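PDB 6HNU: aromatic amino acid aminotransferase I from Candida albicans WO-1, which probably catalyses the pyridoxal-phosphate-dependent transfer of the amino group of aromatic L-amino acids to 2-oxoglutarate, yielding aromatic oxo-acids and L-glutamate. Local coordinates for residues B[64-69]-B[352-357]; B[251-256]-B[278-283]; B[116-121]-B[133-138]. All blocks are in the same frame, centred on the assembly; numbering follows the deposited sequence.

From the N terminus, the loop 64-69 opens interaction 1, which closes only at 352-357, on the long helix 334-377. The other two contacts both fall within that span, one after the other. Interaction 3 closes first, a short connection that brings helix 112-126 back over strand 133-138 at the edge of the large mixed sheet. Interaction 2 follows, joining the loop after strand 242-246 to the loop after helix 272-278. None of the three crosses another in sequence, yet they meet in space: L356 of interaction 1 packs on both F251 of interaction 2 and H121 of interaction 3, F251 and H121 also touch, and Y352 lies against H121.

Interaction 1: B[64-69]-B[352-357]; sequences TPSFSG and YLDWLI
In the loop that connects strands 57-62 and 81-86, P65, S66 and F67 settle against D354 and W355 on the long helix 334-377. The loop turns sharply there, with a cis peptide between P65 and S66 and a backbone bond from F67 N to T64 O. F67 carries most of the apolar contact. Its ring receives the edge of W355 in a T-shaped stack, the centroids 5.1 Å apart and the planes at 82°. W355 CE3 sits 3.7 Å above the centre of the phenyl ring, while P65 CA covers the opposite face, so the ring is sandwiched between its own loop and the helix. F67 CE2 also lies 3.7 Å from W355 CB, and D354 CB sits at the edge of the phenyl ring. S66 was modelled in two conformers; in one of them OG donates to D354 OD2 at 2.8 Å, arriving from above the carboxylate plane, so this bond is provisional. A water donates to D354 O at 2.8 Å and to S66 O at 3.2 Å, bridging the backbones. The other carboxylate oxygen, D354 OD1, bonds to H272 at the start of helix 272-278. W355 NE1 reaches V301 O, and W347, about two turns earlier on the same helix, meets F67 edge-to-face and also lies against W355, while Y52 of the second subunit packs on W355.

Interaction 2: B[251-256]-B[278-283]; sequences FLQMET and ALVPSF
Q253 turns CG anti to its carbonyl carbon and then runs out extended, CD anti to CA (chi2 174°), which carries CD across to the backbone of L279 and V280. There OE1 accepts the V280 N-H at 2.8 Å. The bond is almost straight, 174° at the hydrogen, and it lies in the carbonyl plane on a lone pair of OE1. V280 CG1, set between its own backbone N and carbonyl carbon, crosses the amide and comes within 3.3 Å of OE1. L279 slants across the Q253 chain, CD2 3.7 Å from NE2, and L279 CD1 touches the rim of the F251 ring, 3.8 Å from CE1 and near the ring plane. The contact thus joins the loop after strand 242-246, which also carries Y249 of the cofactor pocket, to the linker between helices 272-278 and 283-286. The side chains of Q253 and Y249 are about 8 Å apart. Both ends of the amide are used: NE2 bonds to Y250 O, and the Y250 hydroxyl in turn bonds to V280 O. With an acceptor engaged on one end and a donor on the other, the buried amide has its flip fixed, OE1 and NE2 each bonding to main chain, V280 N and Y250 O.

Interaction 3: B[116-121]-B[133-138]; sequences QFIKEH and WDVIVS
K119 and W133 form the heart of this contact, with D134 close by. The lysine chain leaves the helix with CG anti to its backbone N (chi1 -172°) and stays extended to the tip, passing over one face of the indole. CG lies 3.4 Å from W133 CH2, CE makes a CH-pi contact above the six-membered ring, and NZ stands 4.9 Å from the centroid of that ring, only 7° off its normal, a cation-pi interaction. The same ammonium forms a salt bridge with D134 OD1 at 3.0 Å, meeting the oxygen from above the carboxylate plane. The positive charge is therefore shared between a carboxylate and an aromatic face, an arrangement likely to favour the protonated lysine. A water accepts from NZ at 2.9 Å and donates to W133 O, linking the lysine to the main chain as well. Further along the strand, V135 points toward the helix, its CG2 resting 3.8 Å from K119 CB and 4.0 Å from I118 CG2.

Here helix 112-126 packs on strand 133-138, the outermost strand of the mixed sheet that forms the core of the large domain in this aminotransferase fold. The axes of the two short segments pass 8.7 Å apart, their N-to-C directions at 133°. Beyond its end the strand leads into G140, N141 and T142 of the pyridoxal phosphate pocket.

D134 OD1 takes a second, weak bond from V135 N, and its side chain rests on K315 and L318 of helix 315-327. Strand 309-314 pairs antiparallel with 133-138, and its V312 touches the side chains of both W133 and V135, while T122 and D123, one turn on from K119, also touch the indole.

Interaction 1: B[64-69]-B[352-357]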
# COMPACT_ATOMS: atom_id res chain seq x y z
N THR B 64 13.75 -24.14 -10.74
CA THR B 64 14.23 -25.12 -9.73
C THR B 64 15.68 -24.84 -9.39
O THR B 64 16.53 -24.70 -10.28
CB THR B 64 14.00 -26.57 -10.18
OG1 THR B 64 14.67 -26.76 -11.43
CG2 THR B 64 12.52 -26.87 -10.33
N PRO B 65 16.03 -24.75 -8.09
CA PRO B 65 17.42 -24.66 -7.70
C PRO B 65 18.15 -25.88 -8.26
O PRO B 65 17.55 -26.95 -8.31
CB PRO B 65 17.38 -24.69 -6.18
CG PRO B 65 15.98 -24.24 -5.81
CD PRO B 65 15.12 -24.76 -6.94
N SER B 66 19.42 -25.72 -8.66
CA SER B 66 20.26 -24.57 -8.38
C SER B 66 20.31 -23.60 -9.56
O SER B 66 21.26 -22.77 -9.59
CB SER B 66 21.64 -25.04 -7.98
OG SER B 66 21.56 -25.77 -6.76
N PHE B 67 19.35 -23.66 -10.49
CA PHE B 67 19.26 -22.74 -11.66
C PHE B 67 20.54 -22.91 -12.50
O PHE B 67 21.09 -21.92 -13.05
CB PHE B 67 19.02 -21.29 -11.22
CG PHE B 67 18.05 -21.20 -10.08
CD1 PHE B 67 16.68 -21.37 -10.28
CD2 PHE B 67 18.49 -20.92 -8.79
CE1 PHE B 67 15.80 -21.35 -9.21
CE2 PHE B 67 17.60 -20.87 -7.74
CZ PHE B 67 16.26 -21.08 -7.94
N SER B 68 20.94 -24.18 -12.70
CA SER B 68 22.18 -24.53 -13.44
C SER B 68 22.13 -23.98 -14.88
O SER B 68 23.20 -23.70 -15.43
CB SER B 68 22.43 -26.02 -13.44
OG SER B 68 21.36 -26.71 -14.06
N GLY B 69 20.93 -23.78 -15.43
CA GLY B 69 20.73 -23.22 -16.78
C GLY B 69 20.85 -21.70 -16.79
O GLY B 69 20.75 -21.12 -17.89
N TYR B 352 17.29 -20.12 -2.33
CA TYR B 352 17.22 -18.64 -2.46
C TYR B 352 18.66 -18.14 -2.63
O TYR B 352 18.92 -17.28 -3.48
CB TYR B 352 16.50 -18.01 -1.26
CG TYR B 352 16.24 -16.53 -1.42
CD1 TYR B 352 15.62 -16.04 -2.55
CD2 TYR B 352 16.56 -15.64 -0.40
CE1 TYR B 352 15.38 -14.69 -2.70
CE2 TYR B 352 16.32 -14.28 -0.54
CZ TYR B 352 15.68 -13.81 -1.68
OH TYR B 352 15.47 -12.47 -1.87
N LEU B 353 19.59 -18.66 -1.83
CA LEU B 353 21.01 -18.30 -2.02
C LEU B 353 21.43 -18.66 -3.45
O LEU B 353 22.15 -17.85 -4.04
CB LEU B 353 21.86 -19.01 -0.96
CG LEU B 353 21.73 -18.47 0.45
CD1 LEU B 353 22.51 -19.36 1.41
CD2 LEU B 353 22.19 -17.02 0.56
N ASP B 354 21.05 -19.83 -3.98
CA ASP B 354 21.42 -20.19 -5.36
C ASP B 354 20.90 -19.10 -6.31
O ASP B 354 21.57 -18.76 -7.33
CB ASP B 354 20.88 -21.56 -5.78
CG ASP B 354 21.44 -22.77 -5.03
OD1 ASP B 354 22.60 -22.73 -4.64
OD2 ASP B 354 20.70 -23.77 -4.96
N TRP B 355 19.67 -18.64 -6.06
CA TRP B 355 19.04 -17.62 -6.91
C TRP B 355 19.86 -16.33 -6.86
O TRP B 355 20.14 -15.74 -7.94
CB TRP B 355 17.58 -17.40 -6.50
CG TRP B 355 16.94 -16.33 -7.31
CD1 TRP B 355 16.84 -15.00 -6.99
CD2 TRP B 355 16.38 -16.49 -8.60
NE1 TRP B 355 16.17 -14.35 -7.98
CE2 TRP B 355 15.89 -15.22 -8.99
CE3 TRP B 355 16.17 -17.59 -9.44
CZ2 TRP B 355 15.21 -15.03 -10.19
CZ3 TRP B 355 15.50 -17.39 -10.63
CH2 TRP B 355 15.03 -16.13 -11.01
N LEU B 356 20.24 -15.90 -5.66
CA LEU B 356 21.03 -14.65 -5.46
C LEU B 356 22.43 -14.79 -6.07
O LEU B 356 22.94 -13.79 -6.62
CB LEU B 356 21.08 -14.34 -3.96
CG LEU B 356 19.72 -14.19 -3.29
CD1 LEU B 356 19.93 -13.91 -1.83
CD2 LEU B 356 18.88 -13.08 -3.94
N ILE B 357 23.00 -16.01 -6.11
CA ILE B 357 24.33 -16.24 -6.72
C ILE B 357 24.20 -16.19 -8.25
O ILE B 357 25.08 -15.62 -8.92
CB ILE B 357 24.90 -17.58 -6.17
CG1 ILE B 357 25.37 -17.37 -4.73
CG2 ILE B 357 26.00 -18.13 -7.06
CD1 ILE B 357 25.46 -18.64 -3.94
O HOH W 1 23.31 -20.48 -8.66

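Interaction 2: B[251-256]-B[278-283]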
# COMPACT_ATOMS: atom_id res chain seq x y z
N PHE B 251 21.43 -7.14 -3.56
CA PHE B 251 21.80 -8.46 -4.12
C PHE B 251 22.15 -8.28 -5.60
O PHE B 251 22.26 -9.29 -6.31
CB PHE B 251 20.71 -9.49 -3.77
CG PHE B 251 20.81 -9.95 -2.34
CD1 PHE B 251 21.99 -10.50 -1.86
CD2 PHE B 251 19.78 -9.73 -1.45
CE1 PHE B 251 22.12 -10.87 -0.54
CE2 PHE B 251 19.92 -10.09 -0.11
CZ PHE B 251 21.08 -10.67 0.34
N LEU B 252 22.36 -7.03 -6.06
CA LEU B 252 22.97 -6.79 -7.39
C LEU B 252 24.45 -6.48 -7.19
O LEU B 252 25.08 -5.96 -8.13
CB LEU B 252 22.25 -5.65 -8.12
CG LEU B 252 20.73 -5.82 -8.25
CD1 LEU B 252 20.15 -4.77 -9.16
CD2 LEU B 252 20.37 -7.21 -8.77
N GLN B 253 25.02 -6.82 -6.03
CA GLN B 253 26.50 -6.86 -5.89
C GLN B 253 27.10 -7.80 -6.95
O GLN B 253 26.46 -8.80 -7.35
CB GLN B 253 26.92 -7.19 -4.47
CG GLN B 253 26.65 -6.02 -3.53
CD GLN B 253 26.92 -6.37 -2.10
OE1 GLN B 253 28.06 -6.51 -1.67
NE2 GLN B 253 25.85 -6.59 -1.33
N MET B 254 28.31 -7.46 -7.40
CA MET B 254 28.97 -8.15 -8.52
C MET B 254 30.42 -8.43 -8.14
O MET B 254 30.93 -7.80 -7.20
CB MET B 254 28.93 -7.29 -9.79
CG MET B 254 27.53 -7.12 -10.34
SD MET B 254 27.41 -5.88 -11.65
CE MET B 254 27.84 -4.43 -10.67
N GLU B 255 31.05 -9.29 -8.93
CA GLU B 255 32.52 -9.49 -8.91
C GLU B 255 33.15 -8.14 -9.25
O GLU B 255 32.54 -7.39 -10.04
CB GLU B 255 32.91 -10.60 -9.88
CG GLU B 255 32.20 -11.92 -9.67
CD GLU B 255 32.19 -12.51 -8.27
OE1 GLU B 255 33.01 -12.07 -7.41
OE2 GLU B 255 31.33 -13.40 -8.03
N THR B 256 34.25 -7.79 -8.60
CA THR B 256 35.08 -6.60 -8.94
C THR B 256 35.43 -6.64 -10.43
O THR B 256 35.77 -7.73 -10.98
CB THR B 256 36.33 -6.51 -8.06
OG1 THR B 256 35.86 -6.49 -6.72
CG2 THR B 256 37.14 -5.26 -8.33
N ALA B 278 31.61 -12.41 0.55
CA ALA B 278 31.91 -11.39 -0.48
C ALA B 278 31.03 -10.15 -0.31
O ALA B 278 31.42 -9.08 -0.83
CB ALA B 278 31.75 -11.96 -1.86
N LEU B 279 29.86 -10.27 0.32
CA LEU B 279 28.84 -9.20 0.39
C LEU B 279 29.37 -8.07 1.28
O LEU B 279 30.00 -8.35 2.29
CB LEU B 279 27.53 -9.81 0.91
CG LEU B 279 26.90 -10.85 -0.01
CD1 LEU B 279 25.66 -11.44 0.63
CD2 LEU B 279 26.57 -10.27 -1.37
N VAL B 280 29.20 -6.82 0.86
CA VAL B 280 29.66 -5.67 1.67
C VAL B 280 28.83 -5.66 2.96
O VAL B 280 27.63 -5.88 2.91
CB VAL B 280 29.49 -4.35 0.90
CG1 VAL B 280 28.03 -4.11 0.55
CG2 VAL B 280 30.03 -3.17 1.69
N PRO B 281 29.42 -5.39 4.14
CA PRO B 281 28.62 -5.23 5.36
C PRO B 281 27.53 -4.15 5.19
O PRO B 281 27.83 -3.05 4.74
CB PRO B 281 29.64 -4.78 6.41
CG PRO B 281 30.78 -4.28 5.58
CD PRO B 281 30.85 -5.23 4.41
N SER B 282 26.30 -4.49 5.59
CA SER B 282 25.17 -3.53 5.70
C SER B 282 25.40 -2.60 6.89
O SER B 282 26.19 -2.93 7.81
CB SER B 282 23.86 -4.26 5.89
OG SER B 282 23.93 -5.01 7.11
N PHE B 283 24.68 -1.47 6.90
CA PHE B 283 24.62 -0.64 8.12
C PHE B 283 23.94 -1.44 9.24
O PHE B 283 24.41 -1.33 10.43
CB PHE B 283 23.95 0.70 7.89
CG PHE B 283 24.82 1.68 7.17
CD1 PHE B 283 25.82 2.36 7.85
CD2 PHE B 283 24.64 1.90 5.81
CE1 PHE B 283 26.62 3.27 7.19
CE2 PHE B 283 25.42 2.83 5.15
CZ PHE B 283 26.41 3.52 5.85

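Interaction 3: B[116-121]-B[133-138]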
# COMPACT_ATOMS: atom_id res chain seq x y z
N GLN B 116 9.04 -15.47 9.43
CA GLN B 116 10.08 -16.42 9.90
C GLN B 116 11.17 -16.58 8.83
O GLN B 116 12.37 -16.52 9.16
CB GLN B 116 9.49 -17.79 10.23
CG GLN B 116 10.55 -18.79 10.67
CD GLN B 116 9.95 -20.14 10.96
OE1 GLN B 116 9.39 -20.79 10.08
NE2 GLN B 116 10.06 -20.57 12.22
N PHE B 117 10.79 -16.81 7.58
CA PHE B 117 11.76 -17.02 6.50
C PHE B 117 12.60 -15.75 6.33
O PHE B 117 13.83 -15.81 6.26
CB PHE B 117 11.10 -17.38 5.18
CG PHE B 117 12.12 -17.73 4.13
CD1 PHE B 117 12.77 -16.73 3.41
CD2 PHE B 117 12.41 -19.04 3.84
CE1 PHE B 117 13.69 -17.04 2.44
CE2 PHE B 117 13.35 -19.37 2.88
CZ PHE B 117 13.98 -18.37 2.18
N ILE B 118 11.94 -14.60 6.28
CA ILE B 118 12.62 -13.33 5.93
C ILE B 118 13.49 -12.91 7.14
O ILE B 118 14.58 -12.36 6.93
CB ILE B 118 11.55 -12.34 5.42
CG1 ILE B 118 11.99 -11.64 4.15
CG2 ILE B 118 11.09 -11.38 6.49
CD1 ILE B 118 12.38 -12.58 3.04
N LYS B 119 13.09 -13.24 8.36
CA LYS B 119 13.93 -12.96 9.55
C LYS B 119 15.17 -13.85 9.53
O LYS B 119 16.28 -13.36 9.82
CB LYS B 119 13.11 -13.07 10.83
CG LYS B 119 13.86 -12.60 12.05
CD LYS B 119 13.02 -12.42 13.32
CE LYS B 119 13.80 -11.82 14.46
NZ LYS B 119 12.94 -11.50 15.63
N GLU B 120 15.03 -15.14 9.20
CA GLU B 120 16.19 -16.05 9.11
C GLU B 120 17.14 -15.54 8.02
O GLU B 120 18.34 -15.51 8.27
CB GLU B 120 15.74 -17.45 8.74
CG GLU B 120 15.00 -18.15 9.87
CD GLU B 120 14.33 -19.48 9.53
OE1 GLU B 120 14.04 -19.77 8.32
OE2 GLU B 120 14.08 -20.22 10.48
N HIS B 121 16.61 -15.19 6.86
CA HIS B 121 17.38 -14.59 5.74
C HIS B 121 18.19 -13.39 6.26
O HIS B 121 19.46 -13.37 6.08
CB HIS B 121 16.47 -14.22 4.59
CG HIS B 121 17.19 -13.43 3.54
ND1 HIS B 121 18.13 -14.00 2.69
CD2 HIS B 121 17.16 -12.10 3.26
CE1 HIS B 121 18.63 -13.05 1.91
NE2 HIS B 121 18.05 -11.86 2.25
N TRP B 133 15.84 -6.67 17.91
CA TRP B 133 15.63 -6.31 16.48
C TRP B 133 14.46 -7.14 15.96
O TRP B 133 14.10 -8.22 16.56
CB TRP B 133 16.89 -6.52 15.64
CG TRP B 133 17.24 -7.95 15.38
CD1 TRP B 133 17.92 -8.76 16.24
CD2 TRP B 133 16.94 -8.75 14.22
NE1 TRP B 133 18.08 -10.00 15.69
CE2 TRP B 133 17.46 -10.05 14.47
CE3 TRP B 133 16.29 -8.53 13.00
CZ2 TRP B 133 17.38 -11.09 13.54
CZ3 TRP B 133 16.19 -9.56 12.08
CH2 TRP B 133 16.75 -10.82 12.35
N ASP B 134 13.85 -6.66 14.90
CA ASP B 134 12.73 -7.38 14.28
C ASP B 134 12.63 -7.01 12.81
O ASP B 134 13.41 -6.16 12.34
CB ASP B 134 11.42 -7.13 15.03
CG ASP B 134 10.49 -8.34 15.03
OD1 ASP B 134 10.93 -9.46 14.61
OD2 ASP B 134 9.36 -8.16 15.42
N VAL B 135 11.73 -7.72 12.14
CA VAL B 135 11.30 -7.42 10.76
C VAL B 135 9.78 -7.31 10.77
O VAL B 135 9.09 -8.09 11.47
CB VAL B 135 11.80 -8.50 9.81
CG1 VAL B 135 13.31 -8.54 9.80
CG2 VAL B 135 11.26 -9.86 10.17
N ILE B 136 9.27 -6.36 9.99
CA ILE B 136 7.83 -6.22 9.66
C ILE B 136 7.73 -6.16 8.13
O ILE B 136 8.71 -5.83 7.45
CB ILE B 136 7.23 -4.98 10.35
CG1 ILE B 136 7.92 -3.68 9.95
CG2 ILE B 136 7.25 -5.20 11.87
CD1 ILE B 136 7.21 -2.39 10.38
N VAL B 137 6.58 -6.51 7.62
CA VAL B 137 6.32 -6.45 6.17
C VAL B 137 6.10 -5.00 5.74
O VAL B 137 5.68 -4.12 6.56
CB VAL B 137 5.17 -7.39 5.78
CG1 VAL B 137 5.55 -8.81 6.08
CG2 VAL B 137 3.85 -6.98 6.43
N SER B 138 6.43 -4.75 4.48
CA SER B 138 6.08 -3.53 3.73
C SER B 138 5.46 -3.95 2.41
O SER B 138 5.54 -5.15 2.05
CB SER B 138 7.30 -2.69 3.49
OG SER B 138 8.08 -3.26 2.45
O HOH W 2 15.10 -10.78 17.49